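Local coordinates for protein putatuve endo-xylanase (Clostridium stercorarium, PDB 1O8P) that probably binds xylan and cellulose chains as a family 6 carbohydrate-binding module of a putative xylan-degrading endo-xylanase, at residues 61-66 with 133-138; 65-70 with 126-131. One frame throughout, in Å; residues are numbered along the deposited sequence.

Contact 1 (61-66 with 133-138); sequences YSTTYK and LVFSGP
Phe135 and Tyr61 begin an antiparallel ladder between strands 62-69 and 128-135, neighbours in one sheet of the beta-sandwich of this family 6 carbohydrate-binding module. Phe135 N donates to Tyr61 O over 2.9 Å in an almost straight bond (174° at the hydrogen). Further along, Thr63 and Leu133 form a hydrogen-bonded pair: Thr63 N reaches Leu133 O at 3.0 Å, and Leu133 N returns a bond to Thr63 O. Ser62 and Val134 lie between as a non-hydrogen-bonded pair, their strands close enough for Ser62 CA to approach Leu133 O at 3.0 Å, a CA-H...O contact.

The side chain of Phe135 runs back over the partner strand. Its CB lies near Tyr61 O, and CG, anti to the carbonyl carbon (chi1 -60°), carries the ring past that oxygen, with CD2 coming to 3.5 Å from Tyr61 O. CE2 then meets Thr63 OG1, which lies at the ring edge near its plane, and CZ also borders this hydroxyl. Ile54 and Ile57 add apolar contacts to the Phe135 side chain, as does Ile89 of strand 87-93.

The Thr63 hydroxyl thus sits beside an aromatic edge but is not left to it, because it donates to Tyr65 OH, which is also hydrogen-bonded to Ala31 O. This gives two polar partners to a phenol that is buried in the sandwich interior. Leu133 crosses the Tyr65 side chain at about a right angle, its CD1 3.8 Å from Tyr65 CE1.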
loop_
_atom_site.group_PDB
_atom_site.type_symbol
_atom_site.label_atom_id
_atom_site.label_comp_id
_atom_site.label_asym_id
_atom_site.label_seq_id
_atom_site.Cartn_x
_atom_site.Cartn_y
_atom_site.Cartn_z
ATOM N N TYR A 61 11.236 -3.977 3.796
ATOM C CA TYR A 61 10.308 -4.738 2.902
ATOM C C TYR A 61 9.532 -3.824 1.957
ATOM O O TYR A 61 9.414 -2.627 2.196
ATOM C CB TYR A 61 9.281 -5.534 3.690
ATOM C CG TYR A 61 9.780 -6.796 4.331
ATOM C CD1 TYR A 61 11.115 -6.935 4.735
ATOM C CD2 TYR A 61 8.888 -7.855 4.563
ATOM C CE1 TYR A 61 11.568 -8.118 5.343
ATOM C CE2 TYR A 61 9.309 -9.053 5.145
ATOM C CZ TYR A 61 10.643 -9.179 5.537
ATOM O OH TYR A 61 11.016 -10.331 6.150
ATOM N N SER A 62 9.006 -4.398 0.880
ATOM C CA SER A 62 8.366 -3.626 -0.147
ATOM C C SER A 62 7.472 -4.529 -0.995
ATOM O O SER A 62 7.719 -5.740 -1.100
ATOM C CB SER A 62 9.409 -2.897 -1.033
ATOM O OG SER A 62 10.076 -3.809 -1.897
ATOM N N THR A 63 6.404 -3.941 -1.540
ATOM C CA THR A 63 5.529 -4.629 -2.473
ATOM C C THR A 63 5.326 -3.726 -3.651
ATOM O O THR A 63 5.270 -2.502 -3.512
ATOM C CB THR A 63 4.185 -5.068 -1.837
ATOM O OG1 THR A 63 3.794 -4.123 -0.860
ATOM C CG2 THR A 63 4.334 -6.321 -1.022
ATOM N N THR A 64 5.236 -4.340 -4.825
ATOM C CA THR A 64 5.121 -3.615 -6.051
ATOM C C THR A 64 3.833 -4.020 -6.724
ATOM O O THR A 64 3.531 -5.212 -6.808
ATOM C CB THR A 64 6.306 -3.957 -6.954
ATOM O OG1 THR A 64 7.512 -3.467 -6.363
ATOM C CG2 THR A 64 6.202 -3.257 -8.367
ATOM N N TYR A 65 3.123 -3.018 -7.232
ATOM C CA TYR A 65 1.827 -3.142 -7.886
ATOM C C TYR A 65 1.932 -2.437 -9.215
ATOM O O TYR A 65 1.910 -1.203 -9.297
ATOM C CB TYR A 65 0.715 -2.497 -7.013
ATOM C CG TYR A 65 0.729 -3.060 -5.626
ATOM C CD1 TYR A 65 1.640 -2.582 -4.663
ATOM C CD2 TYR A 65 -0.139 -4.090 -5.268
ATOM C CE1 TYR A 65 1.666 -3.106 -3.394
ATOM C CE2 TYR A 65 -0.116 -4.623 -3.989
ATOM C CZ TYR A 65 0.794 -4.124 -3.058
ATOM O OH TYR A 65 0.862 -4.663 -1.795
ATOM N N LYS A 66 2.027 -3.242 -10.267
ATOM C CA LYS A 66 2.258 -2.752 -11.612
ATOM C C LYS A 66 0.986 -2.290 -12.268
ATOM O O LYS A 66 -0.084 -2.723 -11.906
ATOM C CB LYS A 66 2.913 -3.869 -12.446
ATOM C CG LYS A 66 4.357 -4.143 -12.067
ATOM C CD LYS A 66 4.964 -5.172 -13.022
ATOM C CE LYS A 66 6.072 -4.552 -13.894
ATOM N NZ LYS A 66 5.589 -3.553 -14.956
ATOM N N LEU A 133 5.111 0.094 -2.388
ATOM C CA LEU A 133 4.989 0.404 -0.945
ATOM C C LEU A 133 6.269 -0.084 -0.225
ATOM O O LEU A 133 6.633 -1.244 -0.348
ATOM C CB LEU A 133 3.750 -0.298 -0.355
ATOM C CG LEU A 133 2.424 -0.033 -1.086
ATOM C CD1 LEU A 133 1.286 -0.824 -0.387
ATOM C CD2 LEU A 133 2.118 1.504 -1.110
ATOM N N VAL A 134 6.951 0.817 0.478
ATOM C CA VAL A 134 8.166 0.502 1.177
ATOM C C VAL A 134 7.873 0.700 2.651
ATOM O O VAL A 134 7.387 1.749 3.058
ATOM C CB VAL A 134 9.389 1.363 0.681
ATOM C CG1 VAL A 134 10.689 0.937 1.396
ATOM C CG2 VAL A 134 9.530 1.288 -0.870
ATOM N N PHE A 135 8.159 -0.338 3.435
ATOM C CA PHE A 135 7.793 -0.414 4.840
ATOM C C PHE A 135 8.995 -0.205 5.791
ATOM O O PHE A 135 10.081 -0.710 5.516
ATOM C CB PHE A 135 7.191 -1.787 5.094
ATOM C CG PHE A 135 5.973 -2.071 4.267
ATOM C CD1 PHE A 135 4.752 -1.498 4.586
ATOM C CD2 PHE A 135 6.055 -2.904 3.175
ATOM C CE1 PHE A 135 3.612 -1.759 3.826
ATOM C CE2 PHE A 135 4.937 -3.175 2.391
ATOM C CZ PHE A 135 3.716 -2.602 2.724
ATOM N N SER A 136 8.783 0.527 6.891
ATOM C CA SER A 136 9.862 0.860 7.843
ATOM C C SER A 136 9.748 0.054 9.138
ATOM O O SER A 136 10.539 0.180 10.082
ATOM C CB SER A 136 9.937 2.376 8.101
ATOM O OG SER A 136 8.858 2.803 8.894
ATOM N N GLY A 137 8.791 -0.837 9.159
ATOM C CA GLY A 137 8.536 -1.603 10.351
ATOM C C GLY A 137 7.306 -2.467 10.146
ATOM O O GLY A 137 6.649 -2.400 9.108
ATOM N N PRO A 138 7.040 -3.325 11.125
ATOM C CA PRO A 138 5.868 -4.229 11.105
ATOM C C PRO A 138 4.511 -3.488 10.943
ATOM O O PRO A 138 4.224 -2.510 11.661
ATOM C CB PRO A 138 5.952 -4.949 12.468
ATOM C CG PRO A 138 7.410 -4.742 12.958
ATOM C CD PRO A 138 7.908 -3.511 12.302
#

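Contact 2 (65-70 with 126-131); sequences YKNIDF and AGVKDI
Between Tyr65 and Ile131 a hydrogen-bonded antiparallel pair closes through Tyr65 N to Ile131 O at 2.7 Å and Ile131 N to Tyr65 O, after which the register slips by one residue before Ile68 pairs with Lys129, while the short strand axes make an angle of 141°. Ile68 N donates to Lys129 O, and Lys129 N to Ile68 O.

At the slip, Asp130 supplies the acceptor. Its OD1 takes the N-H of Asn67 at 2.9 Å on the anti side of the carboxylate. OD2 is met on the syn side by Lys66 NZ, 3.1 Å away and 35° out of the carboxylate plane, in a salt bridge. The two side chains lie side by side and point the same way; the chain of Lys66 is bent at chi3 and chi4, the latter turning NZ to OD2. Two donors therefore restrain the carboxylate and may favour its ionised form.

The one-residue slip is a beta bulge in strand 62-69, with Asn67 as the extra residue at positive phi (61°). Next to it, Val128 CG1 packs 3.8 Å from Asn67 CA.

The face bearing Ile68 and Ile131 looks into the sandwich. Their side chains cross at about a right angle, CG1 against CG1. Ile131 also meets Phe70, presenting CG1 in plane at the ring edge and CD1 3.5 Å from Phe70 CZ; Phe146 meets the same ring. Phe70 N also donates to Gly127 O. From within its strand, the Lys129 chain, bent at chi2 and chi4, turns back so that NZ donates to Ala126 O at 2.8 Å.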
loop_
_atom_site.group_PDB
_atom_site.type_symbol
_atom_site.label_atom_id
_atom_site.label_comp_id
_atom_site.label_asym_id
_atom_site.label_seq_id
_atom_site.Cartn_x
_atom_site.Cartn_y
_atom_site.Cartn_z
ATOM N N TYR A 65 3.123 -3.018 -7.232
ATOM C CA TYR A 65 1.827 -3.142 -7.886
ATOM C C TYR A 65 1.932 -2.437 -9.215
ATOM O O TYR A 65 1.910 -1.203 -9.297
ATOM C CB TYR A 65 0.715 -2.497 -7.013
ATOM C CG TYR A 65 0.729 -3.060 -5.626
ATOM C CD1 TYR A 65 1.640 -2.582 -4.663
ATOM C CD2 TYR A 65 -0.139 -4.090 -5.268
ATOM C CE1 TYR A 65 1.666 -3.106 -3.394
ATOM C CE2 TYR A 65 -0.116 -4.623 -3.989
ATOM C CZ TYR A 65 0.794 -4.124 -3.058
ATOM O OH TYR A 65 0.862 -4.663 -1.795
ATOM N N LYS A 66 2.027 -3.242 -10.267
ATOM C CA LYS A 66 2.258 -2.752 -11.612
ATOM C C LYS A 66 0.986 -2.290 -12.268
ATOM O O LYS A 66 -0.084 -2.723 -11.906
ATOM C CB LYS A 66 2.913 -3.869 -12.446
ATOM C CG LYS A 66 4.357 -4.143 -12.067
ATOM C CD LYS A 66 4.964 -5.172 -13.022
ATOM C CE LYS A 66 6.072 -4.552 -13.894
ATOM N NZ LYS A 66 5.589 -3.553 -14.956
ATOM N N ASN A 67 1.090 -1.377 -13.221
ATOM C CA ASN A 67 -0.051 -1.027 -14.068
ATOM C C ASN A 67 -1.240 -0.453 -13.297
ATOM O O ASN A 67 -2.380 -0.828 -13.547
ATOM C CB ASN A 67 -0.465 -2.235 -14.953
ATOM C CG ASN A 67 0.712 -2.757 -15.798
ATOM O OD1 ASN A 67 1.084 -3.954 -15.758
ATOM N ND2 ASN A 67 1.328 -1.853 -16.523
ATOM N N ILE A 68 -0.982 0.477 -12.379
ATOM C CA ILE A 68 -2.108 1.221 -11.782
ATOM C C ILE A 68 -2.485 2.426 -12.675
ATOM O O ILE A 68 -1.633 3.242 -13.036
ATOM C CB ILE A 68 -1.788 1.657 -10.334
ATOM C CG1 ILE A 68 -1.265 0.489 -9.483
ATOM C CG2 ILE A 68 -2.954 2.381 -9.690
ATOM C CD1 ILE A 68 -2.030 -0.835 -9.622
ATOM N N ASP A 69 -3.765 2.535 -12.997
ATOM C CA ASP A 69 -4.263 3.604 -13.830
ATOM C C ASP A 69 -4.786 4.780 -12.967
ATOM O O ASP A 69 -5.825 4.663 -12.318
ATOM C CB ASP A 69 -5.337 3.044 -14.743
ATOM C CG ASP A 69 -5.852 4.056 -15.695
ATOM O OD1 ASP A 69 -5.352 5.194 -15.673
ATOM O OD2 ASP A 69 -6.776 3.828 -16.484
ATOM N N PHE A 70 -4.015 5.885 -12.930
ATOM C CA PHE A 70 -4.299 7.104 -12.103
ATOM C C PHE A 70 -5.155 8.126 -12.887
ATOM O O PHE A 70 -5.517 9.199 -12.387
ATOM C CB PHE A 70 -2.976 7.777 -11.627
ATOM C CG PHE A 70 -2.286 7.048 -10.456
ATOM C CD1 PHE A 70 -1.554 5.871 -10.666
ATOM C CD2 PHE A 70 -2.389 7.534 -9.147
ATOM C CE1 PHE A 70 -0.950 5.195 -9.610
ATOM C CE2 PHE A 70 -1.757 6.871 -8.079
ATOM C CZ PHE A 70 -1.039 5.679 -8.320
ATOM N N ALA A 126 -0.568 10.962 -12.424
ATOM C CA ALA A 126 -1.518 10.712 -13.505
ATOM C C ALA A 126 -1.012 9.593 -14.435
ATOM O O ALA A 126 0.149 9.203 -14.368
ATOM C CB ALA A 126 -1.750 12.009 -14.310
ATOM N N GLY A 127 -1.905 9.060 -15.256
ATOM C CA GLY A 127 -1.606 7.992 -16.221
ATOM C C GLY A 127 -1.240 6.677 -15.555
ATOM O O GLY A 127 -1.508 6.470 -14.375
ATOM N N VAL A 128 -0.569 5.802 -16.299
ATOM C CA VAL A 128 -0.325 4.452 -15.822
ATOM C C VAL A 128 1.043 4.318 -15.180
ATOM O O VAL A 128 2.063 4.599 -15.844
ATOM C CB VAL A 128 -0.528 3.382 -16.932
ATOM C CG1 VAL A 128 -0.304 1.967 -16.336
ATOM C CG2 VAL A 128 -1.954 3.504 -17.493
ATOM N N LYS A 129 1.052 3.891 -13.899
ATOM C CA LYS A 129 2.266 3.782 -13.105
ATOM C C LYS A 129 2.399 2.454 -12.367
ATOM O O LYS A 129 1.414 1.816 -11.992
ATOM C CB LYS A 129 2.374 4.905 -12.047
ATOM C CG LYS A 129 2.318 6.361 -12.540
ATOM C CD LYS A 129 3.489 6.757 -13.412
ATOM C CE LYS A 129 3.608 8.297 -13.543
ATOM N NZ LYS A 129 2.915 8.788 -14.835
ATOM N N ASP A 130 3.647 2.066 -12.129
ATOM C CA ASP A 130 3.970 1.025 -11.178
ATOM C C ASP A 130 4.157 1.614 -9.808
ATOM O O ASP A 130 4.958 2.539 -9.635
ATOM C CB ASP A 130 5.229 0.292 -11.590
ATOM C CG ASP A 130 5.059 -0.448 -12.907
ATOM O OD1 ASP A 130 3.924 -0.627 -13.446
ATOM O OD2 ASP A 130 6.048 -0.845 -13.503
ATOM N N ILE A 131 3.420 1.074 -8.835
ATOM C CA ILE A 131 3.450 1.598 -7.457
ATOM C C ILE A 131 4.173 0.640 -6.521
ATOM O O ILE A 131 3.929 -0.575 -6.513
ATOM C CB ILE A 131 2.013 1.911 -6.897
ATOM C CG1 ILE A 131 1.383 3.065 -7.667
ATOM C CG2 ILE A 131 2.075 2.353 -5.384
ATOM C CD1 ILE A 131 2.081 4.464 -7.414
#

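Both contacts join strands 62-69 and 128-135, with Tyr65 and Lys66 common to the first segment of each, and their centres lie 16 Å apart. Contact 1 is the buried one, nearer the centre of the chain, where strands run almost exactly antiparallel. Across its interior the side-chain polar chemistry includes a short hydroxyl chain among aromatic and aliphatic groups. Contact 2 is farther out and only partly buried: it combines an apolar patch on its inward side with a separate charged pair at the bulge. Thus contact 1 keeps an unbroken ladder, whereas contact 2 accommodates a register shift with a side-chain acceptor. They touch where Thr64 CG2 packs 4.0 Å from Ile131 O.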